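Long-range contact in alginate lyase, family PL7 (Zobellia galactanivorans, PDB 3ZPY), which probably cleaves alginate, a polymer of uronic acids, through the lyase activity carried by this catalytic domain: residues T96-Q110 / S234-N248. Residues are numbered along the deposited sequence; the frame is centred on the assembly and turned at random.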
# COMPACT_ATOMS: atom_id res chain seq x y z
N THR A 96 19.29 0.00 8.63
CA THR A 96 18.84 0.05 7.25
C THR A 96 17.59 -0.83 7.15
O THR A 96 17.57 -1.96 7.60
CB THR A 96 19.92 -0.46 6.33
OG1 THR A 96 21.01 0.43 6.33
CG2 THR A 96 19.44 -0.57 4.83
N HIS A 97 16.54 -0.28 6.52
CA HIS A 97 15.21 -0.90 6.60
C HIS A 97 14.64 -0.96 5.28
O HIS A 97 14.56 0.04 4.55
CB HIS A 97 14.31 0.07 7.45
CG HIS A 97 14.88 0.30 8.82
ND1 HIS A 97 15.63 1.39 9.17
CD2 HIS A 97 14.96 -0.58 9.87
CE1 HIS A 97 16.09 1.21 10.43
NE2 HIS A 97 15.69 0.03 10.86
N THR A 98 14.34 -2.22 4.84
CA THR A 98 14.01 -2.49 3.38
C THR A 98 12.75 -3.33 3.21
O THR A 98 12.56 -4.30 3.97
CB THR A 98 15.20 -3.30 2.77
OG1 THR A 98 16.41 -2.55 2.96
CG2 THR A 98 15.06 -3.54 1.28
N MET A 99 11.94 -2.94 2.22
CA MET A 99 10.88 -3.81 1.80
C MET A 99 11.09 -4.08 0.37
O MET A 99 11.27 -3.16 -0.42
CB MET A 99 9.51 -3.18 2.03
CG MET A 99 8.39 -4.06 1.50
SD MET A 99 6.72 -3.46 1.99
CE MET A 99 6.59 -1.90 1.07
N GLU A 100 11.15 -5.39 0.01
CA GLU A 100 11.21 -5.79 -1.43
C GLU A 100 9.93 -6.53 -1.79
O GLU A 100 9.42 -7.34 -1.02
CB GLU A 100 12.38 -6.69 -1.65
CG GLU A 100 13.71 -5.97 -1.50
CD GLU A 100 14.91 -6.89 -1.53
OE1 GLU A 100 15.05 -7.57 -0.49
OE2 GLU A 100 15.59 -6.95 -2.53
N TRP A 101 9.40 -6.21 -2.97
CA TRP A 101 8.22 -6.92 -3.48
C TRP A 101 8.15 -6.80 -4.94
O TRP A 101 8.58 -5.80 -5.53
CB TRP A 101 6.93 -6.38 -2.81
CG TRP A 101 6.43 -5.01 -3.12
CD1 TRP A 101 5.18 -4.76 -3.72
CD2 TRP A 101 7.02 -3.71 -2.88
NE1 TRP A 101 4.98 -3.43 -3.84
CE2 TRP A 101 6.05 -2.72 -3.35
CE3 TRP A 101 8.19 -3.26 -2.29
CZ2 TRP A 101 6.31 -1.33 -3.23
CZ3 TRP A 101 8.43 -1.90 -2.18
CH2 TRP A 101 7.52 -0.95 -2.68
N THR A 102 7.60 -7.80 -5.57
CA THR A 102 7.45 -7.83 -7.01
C THR A 102 5.99 -7.54 -7.24
O THR A 102 5.10 -8.23 -6.69
CB THR A 102 7.88 -9.24 -7.52
OG1 THR A 102 9.27 -9.40 -7.24
CG2 THR A 102 7.64 -9.39 -9.06
N VAL A 103 5.75 -6.62 -8.10
CA VAL A 103 4.32 -6.06 -8.18
C VAL A 103 3.92 -5.88 -9.64
O VAL A 103 4.75 -5.60 -10.53
CB VAL A 103 4.26 -4.69 -7.43
CG1 VAL A 103 5.02 -3.55 -8.17
CG2 VAL A 103 2.81 -4.26 -7.17
N GLN A 104 2.60 -5.99 -9.84
CA GLN A 104 1.94 -5.33 -10.98
C GLN A 104 0.70 -4.61 -10.52
O GLN A 104 0.12 -4.93 -9.46
CB GLN A 104 1.50 -6.32 -12.03
CG GLN A 104 2.59 -7.29 -12.58
CD GLN A 104 2.10 -7.96 -13.82
OE1 GLN A 104 0.86 -7.87 -14.14
NE2 GLN A 104 2.97 -8.62 -14.55
N VAL A 105 0.35 -3.59 -11.30
CA VAL A 105 -0.95 -2.94 -11.11
C VAL A 105 -1.70 -3.34 -12.38
O VAL A 105 -1.21 -3.05 -13.50
CB VAL A 105 -0.88 -1.44 -10.84
CG1 VAL A 105 -2.31 -0.88 -10.73
CG2 VAL A 105 0.01 -1.16 -9.63
N ASN A 106 -2.91 -3.94 -12.23
CA ASN A 106 -3.64 -4.39 -13.32
C ASN A 106 -4.86 -3.51 -13.68
O ASN A 106 -5.43 -3.70 -14.71
CB ASN A 106 -4.14 -5.81 -13.03
CG ASN A 106 -2.95 -6.78 -12.78
OD1 ASN A 106 -2.12 -6.98 -13.68
ND2 ASN A 106 -2.79 -7.22 -11.55
N GLN A 107 -5.26 -2.57 -12.81
CA GLN A 107 -6.45 -1.77 -13.04
C GLN A 107 -6.38 -0.61 -12.08
O GLN A 107 -6.05 -0.81 -10.90
CB GLN A 107 -7.72 -2.61 -12.67
CG GLN A 107 -9.02 -1.90 -12.96
CD GLN A 107 -9.46 -1.81 -14.42
OE1 GLN A 107 -9.09 -2.54 -15.26
NE2 GLN A 107 -10.37 -0.96 -14.65
N LEU A 108 -6.71 0.58 -12.58
CA LEU A 108 -6.85 1.79 -11.74
C LEU A 108 -8.34 2.07 -11.52
O LEU A 108 -9.20 1.75 -12.37
CB LEU A 108 -6.25 3.02 -12.42
CG LEU A 108 -4.73 2.92 -12.55
CD1 LEU A 108 -4.23 4.13 -13.31
CD2 LEU A 108 -4.04 2.64 -11.24
N PRO A 109 -8.66 2.72 -10.37
CA PRO A 109 -10.02 3.13 -10.09
C PRO A 109 -10.30 4.47 -10.76
O PRO A 109 -9.52 4.92 -11.64
CB PRO A 109 -10.03 3.17 -8.56
CG PRO A 109 -8.63 3.78 -8.27
CD PRO A 109 -7.75 2.96 -9.23
N GLN A 110 -11.42 5.15 -10.33
CA GLN A 110 -11.80 6.46 -10.91
C GLN A 110 -11.86 7.39 -9.72
O GLN A 110 -12.60 7.09 -8.71
CB GLN A 110 -13.13 6.35 -11.56
CG GLN A 110 -13.73 7.71 -11.97
CD GLN A 110 -15.00 7.53 -12.71
OE1 GLN A 110 -15.30 6.46 -13.18
NE2 GLN A 110 -15.78 8.59 -12.82
N SER A 234 -16.23 0.60 -9.90
CA SER A 234 -14.85 0.99 -10.27
C SER A 234 -13.88 0.48 -9.15
O SER A 234 -14.19 0.51 -7.95
CB SER A 234 -14.76 2.48 -10.22
OG SER A 234 -13.46 3.01 -10.34
N TYR A 235 -12.72 -0.00 -9.52
CA TYR A 235 -11.83 -0.69 -8.57
C TYR A 235 -10.38 -0.49 -9.01
O TYR A 235 -10.12 -0.20 -10.22
CB TYR A 235 -12.17 -2.20 -8.36
CG TYR A 235 -11.94 -3.04 -9.61
CD1 TYR A 235 -12.83 -2.98 -10.68
CD2 TYR A 235 -10.72 -3.69 -9.80
CE1 TYR A 235 -12.59 -3.77 -11.85
CE2 TYR A 235 -10.46 -4.45 -10.95
CZ TYR A 235 -11.39 -4.44 -11.98
OH TYR A 235 -11.11 -5.18 -13.11
N GLY A 236 -9.46 -0.75 -8.08
CA GLY A 236 -8.07 -0.96 -8.48
C GLY A 236 -7.66 -2.38 -8.11
O GLY A 236 -8.30 -3.04 -7.27
N LEU A 237 -6.63 -2.88 -8.82
CA LEU A 237 -6.17 -4.22 -8.60
C LEU A 237 -4.63 -4.22 -8.64
O LEU A 237 -4.07 -3.79 -9.61
CB LEU A 237 -6.74 -5.14 -9.68
CG LEU A 237 -6.43 -6.63 -9.51
CD1 LEU A 237 -6.96 -7.21 -8.19
CD2 LEU A 237 -6.92 -7.48 -10.69
N VAL A 238 -4.04 -4.68 -7.56
CA VAL A 238 -2.60 -4.77 -7.35
C VAL A 238 -2.32 -6.25 -7.08
O VAL A 238 -3.08 -6.95 -6.39
CB VAL A 238 -2.12 -3.96 -6.14
CG1 VAL A 238 -0.65 -4.21 -5.90
CG2 VAL A 238 -2.43 -2.47 -6.30
N ARG A 239 -1.26 -6.80 -7.66
CA ARG A 239 -0.89 -8.17 -7.34
C ARG A 239 0.63 -8.21 -6.97
O ARG A 239 1.45 -7.50 -7.57
CB ARG A 239 -1.28 -9.11 -8.48
CG ARG A 239 -0.59 -8.91 -9.82
CD ARG A 239 -1.14 -9.90 -10.82
NE ARG A 239 -0.55 -9.80 -12.11
CZ ARG A 239 -0.90 -10.57 -13.13
NH1 ARG A 239 -1.78 -11.56 -12.95
NH2 ARG A 239 -0.42 -10.25 -14.32
N ILE A 240 0.95 -9.03 -5.94
CA ILE A 240 2.29 -9.03 -5.33
C ILE A 240 2.80 -10.47 -5.21
O ILE A 240 2.03 -11.42 -4.89
CB ILE A 240 2.24 -8.31 -3.93
CG1 ILE A 240 1.72 -6.89 -4.11
CG2 ILE A 240 3.56 -8.38 -3.20
CD1 ILE A 240 1.39 -6.09 -2.83
N LYS A 241 4.11 -10.58 -5.37
CA LYS A 241 4.79 -11.83 -4.97
C LYS A 241 6.19 -11.48 -4.48
O LYS A 241 6.61 -10.31 -4.56
CB LYS A 241 4.91 -12.82 -6.14
CG LYS A 241 5.65 -12.38 -7.36
CD LYS A 241 5.46 -13.42 -8.48
CE LYS A 241 6.23 -12.97 -9.67
NZ LYS A 241 6.22 -14.03 -10.74
N ASN A 242 6.96 -12.45 -3.98
CA ASN A 242 8.34 -12.28 -3.60
C ASN A 242 8.51 -11.12 -2.61
O ASN A 242 9.36 -10.20 -2.84
CB ASN A 242 9.23 -12.00 -4.87
CG ASN A 242 9.22 -13.12 -5.81
OD1 ASN A 242 8.83 -14.22 -5.49
ND2 ASN A 242 9.47 -12.77 -7.07
N LEU A 243 7.69 -11.10 -1.56
CA LEU A 243 7.66 -10.04 -0.55
C LEU A 243 8.63 -10.42 0.57
O LEU A 243 8.56 -11.51 1.12
CB LEU A 243 6.24 -10.02 0.05
CG LEU A 243 6.05 -9.01 1.22
CD1 LEU A 243 6.35 -7.55 0.93
CD2 LEU A 243 4.62 -9.13 1.73
N SER A 244 9.44 -9.46 0.95
CA SER A 244 10.18 -9.59 2.20
C SER A 244 10.53 -8.25 2.77
O SER A 244 10.67 -7.27 2.04
CB SER A 244 11.46 -10.37 1.97
OG SER A 244 12.36 -9.62 1.21
N VAL A 245 10.66 -8.21 4.10
CA VAL A 245 11.19 -7.03 4.78
C VAL A 245 12.50 -7.44 5.49
O VAL A 245 12.57 -8.53 6.06
CB VAL A 245 10.16 -6.44 5.75
CG1 VAL A 245 10.85 -5.48 6.70
CG2 VAL A 245 9.15 -5.64 4.98
N THR A 246 13.51 -6.57 5.36
CA THR A 246 14.82 -6.81 5.98
C THR A 246 15.16 -5.60 6.83
O THR A 246 14.99 -4.45 6.42
CB THR A 246 15.89 -7.03 4.91
OG1 THR A 246 15.46 -8.04 4.05
CG2 THR A 246 17.20 -7.39 5.54
N HIS A 247 15.65 -5.89 8.02
CA HIS A 247 16.16 -4.87 8.94
C HIS A 247 17.55 -5.23 9.35
O HIS A 247 17.78 -6.40 9.83
CB HIS A 247 15.27 -4.70 10.20
CG HIS A 247 13.87 -4.24 9.86
ND1 HIS A 247 13.65 -2.93 9.51
CD2 HIS A 247 12.64 -4.91 9.77
CE1 HIS A 247 12.34 -2.74 9.28
NE2 HIS A 247 11.72 -3.98 9.38
N ASN A 248 18.47 -4.28 9.13
CA ASN A 248 19.88 -4.49 9.46
C ASN A 248 20.35 -3.40 10.40
O ASN A 248 19.83 -2.27 10.30
CB ASN A 248 20.76 -4.48 8.18
CG ASN A 248 20.37 -5.56 7.17
OD1 ASN A 248 20.56 -6.76 7.41
ND2 ASN A 248 19.83 -5.14 6.05
OXT ASN A 248 21.28 -3.66 11.24
O HOH W 1 17.62 -3.68 5.22
O HOH W 2 13.84 -7.17 1.92
O HOH W 3 10.74 -8.88 -4.90
O HOH W 4 -11.99 0.31 -12.34
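R239 and Q104 meet because their first torsions swing them to the same place: R239 CG stands between its backbone N and carbonyl carbon (chi1 64°) with an extended chain beyond, while Q104 CG lies anti to the carbonyl carbon (chi1 -54°). Side by side, the two chains bring R239 NH2 2.7 Å from Q104 OE1, a hydrogen bond in the guanidinium plane but 52° above the amide plane, and NE adds a weak bond to the same oxygen. Arginine suits this place because its several N-H groups serve more than one acceptor: NH1 reaches Y59 OH, while Q104 NE2 turns to T181.

Farther along, chi1 of Q107 sets CG anti to the backbone N, over one face of the Y235 ring and 3.9 Å from its centroid, a CH-pi contact; the bend at chi2 then directs the amide. The backbones pair as antiparallel strands, with bonds such as E100 N to S244 O at 2.8 Å, and two beta bulges shift the register, between E100 and T102 and between V105 and Q107.

On the face bearing M99, V103 and V105, branched and sulfur-containing side chains fill the interior of the sandwich. V103 CG2 meets V238 CG1 at 3.7 Å, W101 CB touches both I240 CG2 and L243 CD1, and M99 CE folds over the indole. Strands 117-125 and 216-219 cover this layer through F121, L119, F217 and V219.

The other face is mostly polar: T102 OG1, also hydrogen-bonded to N183 OD1, shares a water with N242 O, and another joins E100 OE1, S244 OG and T246 OG1. This division, largely apolar toward the second sheet and mainly hydrogen-bonding on the reverse, fits the PL7 beta-jelly roll, in which these neighbouring strands hold a curved sheet together by backbone bonds while buried Q104 has both amide ends satisfied.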